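PDB 3KTS: glycerol uptake operon antiterminator regulatory protein from Listeria monocytogenes str. 4b, which probably regulates expression of the glycerol uptake operon by transcription antitermination in response to glycerol-3-phosphate. Local coordinates for residues K20-I25 against K44-Y49; Y49-G54 against C82-I87; N92-A97 against Q124-D129; C130-P135 against A175-N180. All blocks are in the same frame, centred on the assembly; numbering follows the deposited sequence.

Overall arrangement
The four contacts are spread round a single TIM barrel, contacts 1 to 3 involving its outer helices and contact 4 its strand wall. Contacts 1 and 2 share Tyr49 and helix 43-52, with centres about 9 Å apart; there Val47 CG1 packs 3.5 Å from Cys82 O. Contacts 2 and 3 meet where Ile86 of strand 85-88 touches Ala97 of the helix that follows it. Contact 3 runs in sequence directly into strand 130-134 of contact 4. An unidentified bound molecule lies at contact 4, beside Thr177, Thr178 and Ser179, and may mark a pocket there. The centre of contact 3 is about 18 Å from that of contact 4.

Contact 1: residues K20-I25 against K44-Y49; sequences KDMEKI and KALVKY
A bend at the end of Met22 (chi3 74°) turns its methyl onto Leu46, while Tyr49, with CG trans to the main-chain nitrogen (chi1 -170°), holds its ring where Glu23 can meet the rim. Two separate touches result, one apolar and one at a ring edge. In the first, the Met22 chain crosses that of Leu46 at about a right angle. Met22 CE lies 3.8 Å from Leu46 CD2 and just as near to Leu46 CB, so one methyl settles against both the root and a branch of the leucine. The sulfur stands a little behind it, 3.9 Å from Leu46 O.

In the second touch, Glu23 OE1 approaches the edge of the Tyr49 ring in its plane, 3.3 Å from Tyr49 CE2. The oxygen therefore faces the ring's C-H rim rather than its pi cloud, and it remains 4.1 Å from Tyr49 OH. The carboxylate is steeply turned to the ring, their planes being 65° apart.

Met22 also touches Met35 on strand 32-39, which places it between the two helices and the sheet beneath them, whereas Tyr49 is largely exposed. Asp21 on the same helical turn forms a salt bridge with Lys181. Helices 20-25 and 43-52, each following a parallel strand, thus sit side by side in the outer layer of a TIM barrel.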
loop_
_atom_site.group_PDB
_atom_site.type_symbol
_atom_site.label_atom_id
_atom_site.label_comp_id
_atom_site.label_asym_id
_atom_site.label_seq_id
_atom_site.Cartn_x
_atom_site.Cartn_y
_atom_site.Cartn_z
ATOM N N LYS A 20 -5.122 -17.323 -4.653
ATOM C CA LYS A 20 -5.769 -18.034 -3.541
ATOM C C LYS A 20 -5.833 -17.217 -2.250
ATOM O O LYS A 20 -6.716 -17.435 -1.423
ATOM C CB LYS A 20 -5.060 -19.361 -3.264
ATOM C CG LYS A 20 -5.429 -20.485 -4.217
ATOM C CD LYS A 20 -4.704 -21.766 -3.848
ATOM C CE LYS A 20 -4.954 -22.855 -4.870
ATOM N NZ LYS A 20 -4.093 -24.039 -4.609
ATOM N N ASP A 21 -4.891 -16.289 -2.084
ATOM C CA ASP A 21 -4.871 -15.388 -0.933
ATOM C C ASP A 21 -6.000 -14.368 -0.986
ATOM O O ASP A 21 -6.491 -13.929 0.055
ATOM C CB ASP A 21 -3.527 -14.663 -0.834
ATOM C CG ASP A 21 -2.464 -15.489 -0.139
ATOM O OD1 ASP A 21 -2.806 -16.547 0.435
ATOM O OD2 ASP A 21 -1.282 -15.076 -0.160
ATOM N N MET A 22 -6.408 -13.994 -2.196
ATOM C CA MET A 22 -7.506 -13.046 -2.359
ATOM C C MET A 22 -8.871 -13.709 -2.129
ATOM O O MET A 22 -9.840 -13.033 -1.777
ATOM C CB MET A 22 -7.433 -12.316 -3.709
ATOM C CG MET A 22 -8.373 -12.826 -4.788
ATOM S SD MET A 22 -8.678 -11.571 -6.029
ATOM C CE MET A 22 -7.112 -11.614 -6.902
ATOM N N GLU A 23 -8.933 -15.027 -2.327
ATOM C CA GLU A 23 -10.119 -15.811 -2.000
ATOM C C GLU A 23 -10.310 -15.869 -0.498
ATOM O O GLU A 23 -11.431 -15.739 -0.006
ATOM C CB GLU A 23 -10.016 -17.228 -2.571
ATOM C CG GLU A 23 -11.064 -17.555 -3.629
ATOM C CD GLU A 23 -10.955 -16.680 -4.863
ATOM O OE1 GLU A 23 -11.805 -15.778 -5.024
ATOM O OE2 GLU A 23 -10.021 -16.892 -5.664
ATOM N N LYS A 24 -9.200 -16.051 0.215
ATOM C CA LYS A 24 -9.181 -16.051 1.674
ATOM C C LYS A 24 -9.714 -14.733 2.233
ATOM O O LYS A 24 -10.518 -14.736 3.164
ATOM C CB LYS A 24 -7.762 -16.308 2.198
ATOM C CG LYS A 24 -7.175 -17.686 1.874
ATOM C CD LYS A 24 -7.536 -18.733 2.919
ATOM C CE LYS A 24 -6.865 -20.068 2.624
ATOM N NZ LYS A 24 -7.291 -21.131 3.583
ATOM N N ILE A 25 -9.291 -13.615 1.643
ATOM C CA ILE A 25 -9.674 -12.291 2.150
ATOM C C ILE A 25 -11.001 -11.777 1.608
ATOM O O ILE A 25 -11.486 -10.733 2.038
ATOM C CB ILE A 25 -8.552 -11.222 1.989
ATOM C CG1 ILE A 25 -8.339 -10.824 0.528
ATOM C CG2 ILE A 25 -7.267 -11.716 2.592
ATOM C CD1 ILE A 25 -7.043 -10.037 0.290
ATOM N N LYS A 44 -6.676 -7.395 -15.173
ATOM C CA LYS A 44 -7.977 -6.714 -15.251
ATOM C C LYS A 44 -9.095 -7.521 -14.590
ATOM O O LYS A 44 -9.937 -6.959 -13.885
ATOM C CB LYS A 44 -8.319 -6.389 -16.714
ATOM C CG LYS A 44 -9.749 -5.920 -16.990
ATOM C CD LYS A 44 -9.858 -5.303 -18.390
ATOM C CE LYS A 44 -10.902 -6.007 -19.270
ATOM N NZ LYS A 44 -12.313 -5.852 -18.809
ATOM N N ALA A 45 -9.075 -8.835 -14.809
ATOM C CA ALA A 45 -10.045 -9.754 -14.220
ATOM C C ALA A 45 -9.943 -9.785 -12.697
ATOM O O ALA A 45 -10.955 -9.652 -12.009
ATOM C CB ALA A 45 -9.867 -11.151 -14.798
ATOM N N LEU A 46 -8.718 -9.934 -12.189
ATOM C CA LEU A 46 -8.444 -10.012 -10.747
ATOM C C LEU A 46 -8.846 -8.765 -9.967
ATOM O O LEU A 46 -9.222 -8.861 -8.801
ATOM C CB LEU A 46 -6.966 -10.292 -10.491
ATOM C CG LEU A 46 -6.383 -11.630 -10.930
ATOM C CD1 LEU A 46 -4.955 -11.789 -10.424
ATOM C CD2 LEU A 46 -7.262 -12.772 -10.476
ATOM N N VAL A 47 -8.748 -7.601 -10.605
ATOM C CA VAL A 47 -9.176 -6.348 -9.986
ATOM C C VAL A 47 -10.708 -6.253 -9.984
ATOM O O VAL A 47 -11.317 -5.918 -8.958
ATOM C CB VAL A 47 -8.513 -5.112 -10.663
ATOM C CG1 VAL A 47 -9.046 -3.798 -10.079
ATOM C CG2 VAL A 47 -6.996 -5.176 -10.512
ATOM N N LYS A 48 -11.326 -6.574 -11.120
ATOM C CA LYS A 48 -12.785 -6.510 -11.240
ATOM C C LYS A 48 -13.482 -7.575 -10.404
ATOM O O LYS A 48 -14.571 -7.328 -9.889
ATOM C CB LYS A 48 -13.237 -6.566 -12.704
ATOM C CG LYS A 48 -12.803 -5.357 -13.543
ATOM C CD LYS A 48 -13.278 -4.032 -12.950
ATOM C CE LYS A 48 -12.313 -2.896 -13.261
ATOM N NZ LYS A 48 -12.374 -2.464 -14.684
ATOM N N TYR A 49 -12.840 -8.735 -10.246
ATOM C CA TYR A 49 -13.373 -9.806 -9.399
ATOM C C TYR A 49 -13.275 -9.471 -7.914
ATOM O O TYR A 49 -14.110 -9.905 -7.121
ATOM C CB TYR A 49 -12.693 -11.149 -9.682
ATOM C CG TYR A 49 -13.377 -12.321 -9.011
ATOM C CD1 TYR A 49 -14.595 -12.808 -9.486
ATOM C CD2 TYR A 49 -12.813 -12.935 -7.891
ATOM C CE1 TYR A 49 -15.233 -13.878 -8.864
ATOM C CE2 TYR A 49 -13.441 -14.006 -7.268
ATOM C CZ TYR A 49 -14.648 -14.471 -7.758
ATOM O OH TYR A 49 -15.270 -15.529 -7.142
#

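Contact 2: residues Y49-G54 against C82-I87; sequences YAQAGG and CPDGII
Gln51, near the end of helix 43-52, faces the turn that leads into strand 85-88, its CA 8.3 Å from Pro83 CA, and Cys82 in that turn has left helical geometry with a positive phi of 56°. Gln51 does most of the reaching, and the Asp84 side chain comes to meet it from the opposite direction. Beyond CG the Gln51 chain is extended, and it delivers its amide nitrogen between two acceptors of the turn.

The straighter bond goes to the carboxylate: Gln51 NE2 donates to Asp84 OD2 at 3.0 Å, with an N-H...O angle of 159°. The Asp84 oxygen lies in the plane of the amide, but the donor reaches it from above the carboxylate plane, the two flat groups being almost perpendicular (88°). The second bond, from Gln51 NE2 to Cys82 O, is also 3.0 Å long; the nitrogen sits in the carbonyl plane, although the acceptor is tilted somewhat from that of the amide. With two acceptors on NE2, the nitrogen side of the amide is directed to the turn, which sets which way round the amide lies.

Asp84 OD2 in addition accepts a hydrogen bond from Val57 N at the start of strand 56-60, while Asp84 OD1 has a long, weak ion pair with Lys56. Two N-H donors converging on one oxygen would probably favour the charged form of Asp84, so that a carboxylate ties the helix end, the turn and the neighbouring strand together.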
loop_
_atom_site.group_PDB
_atom_site.type_symbol
_atom_site.label_atom_id
_atom_site.label_comp_id
_atom_site.label_asym_id
_atom_site.label_seq_id
_atom_site.Cartn_x
_atom_site.Cartn_y
_atom_site.Cartn_z
ATOM N N TYR A 49 -12.840 -8.735 -10.246
ATOM C CA TYR A 49 -13.373 -9.806 -9.399
ATOM C C TYR A 49 -13.275 -9.471 -7.914
ATOM O O TYR A 49 -14.110 -9.905 -7.121
ATOM C CB TYR A 49 -12.693 -11.149 -9.682
ATOM C CG TYR A 49 -13.377 -12.321 -9.011
ATOM C CD1 TYR A 49 -14.595 -12.808 -9.486
ATOM C CD2 TYR A 49 -12.813 -12.935 -7.891
ATOM C CE1 TYR A 49 -15.233 -13.878 -8.864
ATOM C CE2 TYR A 49 -13.441 -14.006 -7.268
ATOM C CZ TYR A 49 -14.648 -14.471 -7.758
ATOM O OH TYR A 49 -15.270 -15.529 -7.142
ATOM N N ALA A 50 -12.256 -8.701 -7.541
ATOM C CA ALA A 50 -12.095 -8.276 -6.156
ATOM C C ALA A 50 -13.036 -7.120 -5.842
ATOM O O ALA A 50 -13.556 -7.021 -4.732
ATOM C CB ALA A 50 -10.668 -7.896 -5.880
ATOM N N GLN A 51 -13.264 -6.261 -6.834
ATOM C CA GLN A 51 -14.209 -5.153 -6.695
ATOM C C GLN A 51 -15.666 -5.620 -6.753
ATOM O O GLN A 51 -16.559 -4.936 -6.244
ATOM C CB GLN A 51 -13.941 -4.078 -7.746
ATOM C CG GLN A 51 -12.690 -3.261 -7.480
ATOM C CD GLN A 51 -12.231 -2.482 -8.694
ATOM O OE1 GLN A 51 -12.335 -2.950 -9.826
ATOM N NE2 GLN A 51 -11.713 -1.281 -8.461
ATOM N N ALA A 52 -15.898 -6.783 -7.364
ATOM C CA ALA A 52 -17.224 -7.406 -7.381
ATOM C C ALA A 52 -17.623 -7.941 -6.003
ATOM O O ALA A 52 -18.812 -8.056 -5.697
ATOM C CB ALA A 52 -17.286 -8.519 -8.422
ATOM N N GLY A 53 -16.626 -8.262 -5.178
ATOM C CA GLY A 53 -16.860 -8.745 -3.817
ATOM C C GLY A 53 -16.835 -7.648 -2.767
ATOM O O GLY A 53 -16.616 -7.919 -1.584
ATOM N N GLY A 54 -17.050 -6.408 -3.206
ATOM C CA GLY A 54 -17.095 -5.242 -2.321
ATOM C C GLY A 54 -15.764 -4.832 -1.712
ATOM O O GLY A 54 -15.734 -4.079 -0.734
ATOM N N CYS A 82 -7.841 0.006 -13.401
ATOM C CA CYS A 82 -8.590 0.739 -12.370
ATOM C C CYS A 82 -8.707 0.052 -11.006
ATOM O O CYS A 82 -9.799 -0.393 -10.632
ATOM C CB CYS A 82 -9.980 1.129 -12.883
ATOM S SG CYS A 82 -9.978 1.796 -14.545
ATOM N N PRO A 83 -7.588 -0.046 -10.256
ATOM C CA PRO A 83 -7.780 -0.355 -8.845
ATOM C C PRO A 83 -8.259 0.889 -8.118
ATOM O O PRO A 83 -8.478 1.922 -8.742
ATOM C CB PRO A 83 -6.379 -0.746 -8.383
ATOM C CG PRO A 83 -5.467 -0.007 -9.284
ATOM C CD PRO A 83 -6.158 0.054 -10.606
ATOM N N ASP A 84 -8.424 0.801 -6.808
ATOM C CA ASP A 84 -8.873 1.954 -6.041
ATOM C C ASP A 84 -7.703 2.828 -5.591
ATOM O O ASP A 84 -7.889 3.977 -5.179
ATOM C CB ASP A 84 -9.734 1.488 -4.875
ATOM C CG ASP A 84 -10.961 0.724 -5.346
ATOM O OD1 ASP A 84 -12.055 1.322 -5.371
ATOM O OD2 ASP A 84 -10.827 -0.460 -5.723
ATOM N N GLY A 85 -6.499 2.267 -5.692
ATOM C CA GLY A 85 -5.261 2.982 -5.412
ATOM C C GLY A 85 -4.067 2.230 -5.960
ATOM O O GLY A 85 -4.160 1.027 -6.215
ATOM N N ILE A 86 -2.952 2.934 -6.167
ATOM C CA ILE A 86 -1.704 2.283 -6.592
ATOM C C ILE A 86 -0.545 2.518 -5.618
ATOM O O ILE A 86 -0.471 3.541 -4.928
ATOM C CB ILE A 86 -1.253 2.645 -8.048
ATOM C CG1 ILE A 86 -0.577 4.019 -8.104
ATOM C CG2 ILE A 86 -2.410 2.544 -9.039
ATOM C CD1 ILE A 86 0.615 4.077 -9.045
ATOM N N ILE A 87 0.351 1.544 -5.550
ATOM C CA ILE A 87 1.528 1.656 -4.710
ATOM C C ILE A 87 2.742 1.498 -5.586
ATOM O O ILE A 87 2.869 0.515 -6.315
ATOM C CB ILE A 87 1.555 0.598 -3.587
ATOM C CG1 ILE A 87 0.313 0.736 -2.698
ATOM C CG2 ILE A 87 2.833 0.734 -2.746
ATOM C CD1 ILE A 87 0.026 -0.469 -1.845
#

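Contact 3: residues N92-A97 against Q124-D129; sequences NAIMKA and QKVQPD
The puckered ring of Pro128 is touched on one side, at its CA-CB bond, by Ile94, whose CG2 methyl stands 3.8 Å from Pro128 CB and equally close to Pro128 CA. The one truly flat group here is the Gln127 amide, which has Gln124 O at its edge, in its own plane. Around these groups the contact joins two outer helices of the TIM barrel, 91-99 and 113-126, the second at its last turn and in the link to strand 130-134.

Val126 stands between Ile94 and Met95, and its two methyls divide the work. Its CG2 packs against the branch methyl of Ile94, with 3.8 Å between Val126 CG2 and Ile94 CG2. Ile94 presents that methyl to both Val126 and Pro128 because CG2 is trans to the backbone nitrogen while CG1 (chi1 -60°) is directed elsewhere. The other methyl, Val126 CG1, rests on the Met95 chain, 3.8 Å from Met95 CG. Both side chains cross Val126 at about a right angle, so they bear on it from the flank.

Ile94 and Val126 also touch strand 103-109, through Ala104 and Gln106 respectively, and Lys98 donates to the carbonyls of Val126 and Gln127 where the helix ends. Asp129 OD2 accepts from Ala104 N. Gln127 folds back on the last turn: Gln127 NE2 donates to Gln124 O over 2.9 Å, with the nitrogen tilted 34° from that carbonyl's plane.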
loop_
_atom_site.group_PDB
_atom_site.type_symbol
_atom_site.label_atom_id
_atom_site.label_comp_id
_atom_site.label_asym_id
_atom_site.label_seq_id
_atom_site.Cartn_x
_atom_site.Cartn_y
_atom_site.Cartn_z
ATOM N N ASN A 92 8.015 8.967 -10.279
ATOM C CA ASN A 92 7.305 9.279 -11.519
ATOM C C ASN A 92 5.924 8.631 -11.593
ATOM O O ASN A 92 5.002 9.180 -12.196
ATOM C CB ASN A 92 8.142 8.847 -12.722
ATOM C CG ASN A 92 9.564 9.378 -12.663
ATOM O OD1 ASN A 92 10.520 8.625 -12.435
ATOM N ND2 ASN A 92 9.710 10.685 -12.850
ATOM N N ALA A 93 5.792 7.467 -10.969
ATOM C CA ALA A 93 4.521 6.761 -10.921
ATOM C C ALA A 93 3.539 7.429 -9.963
ATOM O O ALA A 93 2.334 7.429 -10.212
ATOM C CB ALA A 93 4.738 5.316 -10.542
ATOM N N ILE A 94 4.058 7.995 -8.875
ATOM C CA ILE A 94 3.241 8.724 -7.910
ATOM C C ILE A 94 2.725 10.022 -8.537
ATOM O O ILE A 94 1.568 10.398 -8.329
ATOM C CB ILE A 94 4.032 9.012 -6.600
ATOM C CG1 ILE A 94 4.499 7.706 -5.938
ATOM C CG2 ILE A 94 3.213 9.857 -5.619
ATOM C CD1 ILE A 94 3.380 6.794 -5.442
ATOM N N MET A 95 3.586 10.677 -9.321
ATOM C CA MET A 95 3.225 11.892 -10.060
ATOM C C MET A 95 2.139 11.605 -11.089
ATOM O O MET A 95 1.159 12.335 -11.178
ATOM C CB MET A 95 4.454 12.526 -10.738
ATOM C CG MET A 95 5.514 13.018 -9.760
ATOM S SD MET A 95 6.867 14.040 -10.412
ATOM C CE MET A 95 7.532 13.077 -11.769
ATOM N N LYS A 96 2.312 10.521 -11.840
ATOM C CA LYS A 96 1.367 10.133 -12.877
ATOM C C LYS A 96 0.003 9.738 -12.316
ATOM O O LYS A 96 -1.027 10.139 -12.868
ATOM C CB LYS A 96 1.932 9.001 -13.740
ATOM C CG LYS A 96 1.266 8.887 -15.106
ATOM C CD LYS A 96 1.669 10.047 -16.013
ATOM C CE LYS A 96 0.674 10.244 -17.135
ATOM N NZ LYS A 96 1.270 10.970 -18.287
ATOM N N ALA A 97 0.000 8.969 -11.225
ATOM C CA ALA A 97 -1.245 8.513 -10.604
ATOM C C ALA A 97 -2.064 9.690 -10.094
ATOM O O ALA A 97 -3.291 9.691 -10.185
ATOM C CB ALA A 97 -0.962 7.546 -9.481
ATOM N N GLN A 124 9.001 14.692 -0.472
ATOM C CA GLN A 124 8.884 16.142 -0.546
ATOM C C GLN A 124 8.581 16.603 -1.963
ATOM O O GLN A 124 7.757 17.497 -2.163
ATOM C CB GLN A 124 10.173 16.810 -0.049
ATOM C CG GLN A 124 10.002 18.267 0.381
ATOM C CD GLN A 124 9.128 18.418 1.623
ATOM O OE1 GLN A 124 9.216 17.622 2.563
ATOM N NE2 GLN A 124 8.282 19.445 1.630
ATOM N N LYS A 125 9.245 15.976 -2.933
ATOM C CA LYS A 125 9.093 16.318 -4.345
ATOM C C LYS A 125 7.731 15.899 -4.917
ATOM O O LYS A 125 7.019 16.725 -5.485
ATOM C CB LYS A 125 10.251 15.735 -5.177
ATOM C CG LYS A 125 9.986 15.659 -6.692
ATOM C CD LYS A 125 11.221 15.298 -7.503
ATOM C CE LYS A 125 12.053 16.536 -7.829
ATOM N NZ LYS A 125 13.132 16.254 -8.821
ATOM N N VAL A 126 7.364 14.632 -4.756
ATOM C CA VAL A 126 6.211 14.097 -5.491
ATOM C C VAL A 126 4.878 14.244 -4.755
ATOM O O VAL A 126 3.813 14.093 -5.360
ATOM C CB VAL A 126 6.430 12.632 -5.953
ATOM C CG1 VAL A 126 7.751 12.498 -6.724
ATOM C CG2 VAL A 126 6.387 11.679 -4.769
ATOM N N GLN A 127 4.959 14.556 -3.464
ATOM C CA GLN A 127 3.799 14.768 -2.598
ATOM C C GLN A 127 2.775 13.636 -2.686
ATOM O O GLN A 127 1.681 13.828 -3.217
ATOM C CB GLN A 127 3.143 16.133 -2.868
ATOM C CG GLN A 127 3.928 17.321 -2.354
ATOM C CD GLN A 127 4.140 17.265 -0.854
ATOM O OE1 GLN A 127 3.190 17.083 -0.087
ATOM N NE2 GLN A 127 5.390 17.414 -0.428
ATOM N N PRO A 128 3.121 12.454 -2.155
ATOM C CA PRO A 128 2.202 11.347 -2.314
ATOM C C PRO A 128 0.996 11.519 -1.417
ATOM O O PRO A 128 1.063 12.237 -0.420
ATOM C CB PRO A 128 3.028 10.149 -1.861
ATOM C CG PRO A 128 3.978 10.698 -0.882
ATOM C CD PRO A 128 4.311 12.072 -1.369
ATOM N N ASP A 129 -0.100 10.864 -1.780
ATOM C CA ASP A 129 -1.313 10.884 -0.976
ATOM C C ASP A 129 -1.092 10.155 0.337
ATOM O O ASP A 129 -1.742 10.452 1.335
ATOM C CB ASP A 129 -2.473 10.233 -1.736
ATOM C CG ASP A 129 -2.848 10.987 -3.005
ATOM O OD1 ASP A 129 -2.841 12.241 -2.991
ATOM O OD2 ASP A 129 -3.162 10.320 -4.017
#

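Contact 4: residues C130-P135 against A175-N180; sequences CIELLP and AVTTSN
Thr177 OG1 donates a hydrogen bond to Glu132 OE2, 2.7 Å away, and this one bond carries the contact. It spans two strands of the TIM barrel, 130-134 and 173-178, that are not neighbours in the sheet: strand 153-156 runs between them, and the backbones stay 8.4 Å apart between Glu132 CA and Thr177 CA.

Glu132 bridges that gap with a chain that is extended beyond CG, which is itself trans to the main-chain nitrogen (chi1 -172°). The hydroxyl meets OE2 on the anti side of the carboxylate, 35° out of its plane. Glu132 OE2 also lies 3.5 Å from Thr177 CG2, so the carboxylate rests against the methyl as well as the hydroxyl.

Farther out, the second carboxylate oxygen, Glu132 OE1, makes a salt bridge with Arg107 NE on strand 103-109. Although buried, the carboxylate is met by Arg107 and by the Thr177 hydroxyl, which would probably keep it charged. Thr177 packs on Ile154 of the intervening strand and lies about 4 Å from a bound molecule of unknown identity, probably from the crystallisation liquor. Ser179 OG hydrogen-bonds to that molecule and to His17, and the site may mark a pocket at the end of strand 173-178. Here an ST turn closes the strand, Thr178 OG1 accepting from Asn180 N at 2.9 Å.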
loop_
_atom_site.group_PDB
_atom_site.type_symbol
_atom_site.label_atom_id
_atom_site.label_comp_id
_atom_site.label_asym_id
_atom_site.label_seq_id
_atom_site.Cartn_x
_atom_site.Cartn_y
_atom_site.Cartn_z
ATOM N N CYS A 130 -0.156 9.210 0.324
ATOM C CA CYS A 130 0.110 8.348 1.467
ATOM C C CYS A 130 1.525 7.770 1.358
ATOM O O CYS A 130 2.109 7.790 0.286
ATOM C CB CYS A 130 -0.926 7.226 1.483
ATOM S SG CYS A 130 -0.987 6.255 2.972
ATOM N N ILE A 131 2.083 7.268 2.457
ATOM C CA ILE A 131 3.358 6.532 2.391
ATOM C C ILE A 131 3.339 5.209 3.141
ATOM O O ILE A 131 2.953 5.157 4.296
ATOM C CB ILE A 131 4.587 7.375 2.840
ATOM C CG1 ILE A 131 4.209 8.366 3.933
ATOM C CG2 ILE A 131 5.160 8.130 1.662
ATOM C CD1 ILE A 131 5.305 9.365 4.300
ATOM N N GLU A 132 3.743 4.136 2.473
ATOM C CA GLU A 132 3.921 2.850 3.151
ATOM C C GLU A 132 5.382 2.719 3.602
ATOM O O GLU A 132 6.297 2.814 2.785
ATOM C CB GLU A 132 3.517 1.685 2.237
ATOM C CG GLU A 132 3.478 0.319 2.903
ATOM C CD GLU A 132 3.140 -0.816 1.929
ATOM O OE1 GLU A 132 3.873 -1.009 0.927
ATOM O OE2 GLU A 132 2.140 -1.527 2.179
ATOM N N LEU A 133 5.591 2.521 4.900
ATOM C CA LEU A 133 6.933 2.279 5.442
ATOM C C LEU A 133 7.159 0.805 5.744
ATOM O O LEU A 133 6.295 0.137 6.318
ATOM C CB LEU A 133 7.182 3.104 6.706
ATOM C CG LEU A 133 7.889 4.458 6.557
ATOM C CD1 LEU A 133 7.034 5.501 5.828
ATOM C CD2 LEU A 133 8.320 4.976 7.928
ATOM N N LEU A 134 8.325 0.306 5.339
ATOM C CA LEU A 134 8.736 -1.071 5.615
ATOM C C LEU A 134 10.147 -1.087 6.211
ATOM O O LEU A 134 10.999 -0.315 5.780
ATOM C CB LEU A 134 8.672 -1.930 4.352
ATOM C CG LEU A 134 7.313 -2.017 3.651
ATOM C CD1 LEU A 134 7.253 -0.999 2.545
ATOM C CD2 LEU A 134 7.038 -3.402 3.098
ATOM N N PRO A 135 10.399 -1.945 7.218
ATOM C CA PRO A 135 9.464 -2.849 7.879
ATOM C C PRO A 135 8.557 -2.116 8.852
ATOM O O PRO A 135 8.834 -0.972 9.222
ATOM C CB PRO A 135 10.383 -3.799 8.643
ATOM C CG PRO A 135 11.558 -2.979 8.967
ATOM C CD PRO A 135 11.754 -2.068 7.785
ATOM N N ALA A 175 -2.707 2.855 9.405
ATOM C CA ALA A 175 -3.081 1.440 9.254
ATOM C C ALA A 175 -1.840 0.574 9.045
ATOM O O ALA A 175 -0.723 1.081 8.932
ATOM C CB ALA A 175 -4.067 1.241 8.094
ATOM N N VAL A 176 -2.055 -0.736 8.994
ATOM C CA VAL A 176 -0.996 -1.714 8.819
ATOM C C VAL A 176 -1.297 -2.546 7.575
ATOM O O VAL A 176 -2.445 -2.907 7.343
ATOM C CB VAL A 176 -0.893 -2.629 10.063
ATOM C CG1 VAL A 176 0.066 -3.786 9.838
ATOM C CG2 VAL A 176 -0.455 -1.828 11.272
ATOM N N THR A 177 -0.281 -2.814 6.756
ATOM C CA THR A 177 -0.401 -3.836 5.715
ATOM C C THR A 177 0.401 -5.056 6.114
ATOM O O THR A 177 1.497 -4.933 6.666
ATOM C CB THR A 177 0.067 -3.369 4.320
ATOM O OG1 THR A 177 1.355 -2.757 4.423
ATOM C CG2 THR A 177 -0.910 -2.390 3.728
ATOM N N THR A 178 -0.150 -6.231 5.823
ATOM C CA THR A 178 0.452 -7.492 6.239
ATOM C C THR A 178 -0.123 -8.696 5.489
ATOM O O THR A 178 -1.300 -8.718 5.120
ATOM C CB THR A 178 0.305 -7.703 7.771
ATOM O OG1 THR A 178 0.832 -8.981 8.137
ATOM C CG2 THR A 178 -1.146 -7.599 8.200
ATOM N N SER A 179 0.724 -9.691 5.262
ATOM C CA SER A 179 0.278 -10.958 4.704
ATOM C C SER A 179 0.338 -12.061 5.756
ATOM O O SER A 179 0.272 -13.245 5.424
ATOM C CB SER A 179 1.106 -11.335 3.478
ATOM O OG SER A 179 2.489 -11.308 3.761
ATOM N N ASN A 180 0.473 -11.664 7.023
ATOM C CA ASN A 180 0.370 -12.587 8.151
ATOM C C ASN A 180 -1.088 -12.995 8.341
ATOM O O ASN A 180 -1.909 -12.216 8.830
ATOM C CB ASN A 180 0.945 -11.961 9.425
ATOM C CG ASN A 180 1.089 -12.954 10.562
ATOM O OD1 ASN A 180 0.104 -13.360 11.179
ATOM N ND2 ASN A 180 2.324 -13.332 10.861
#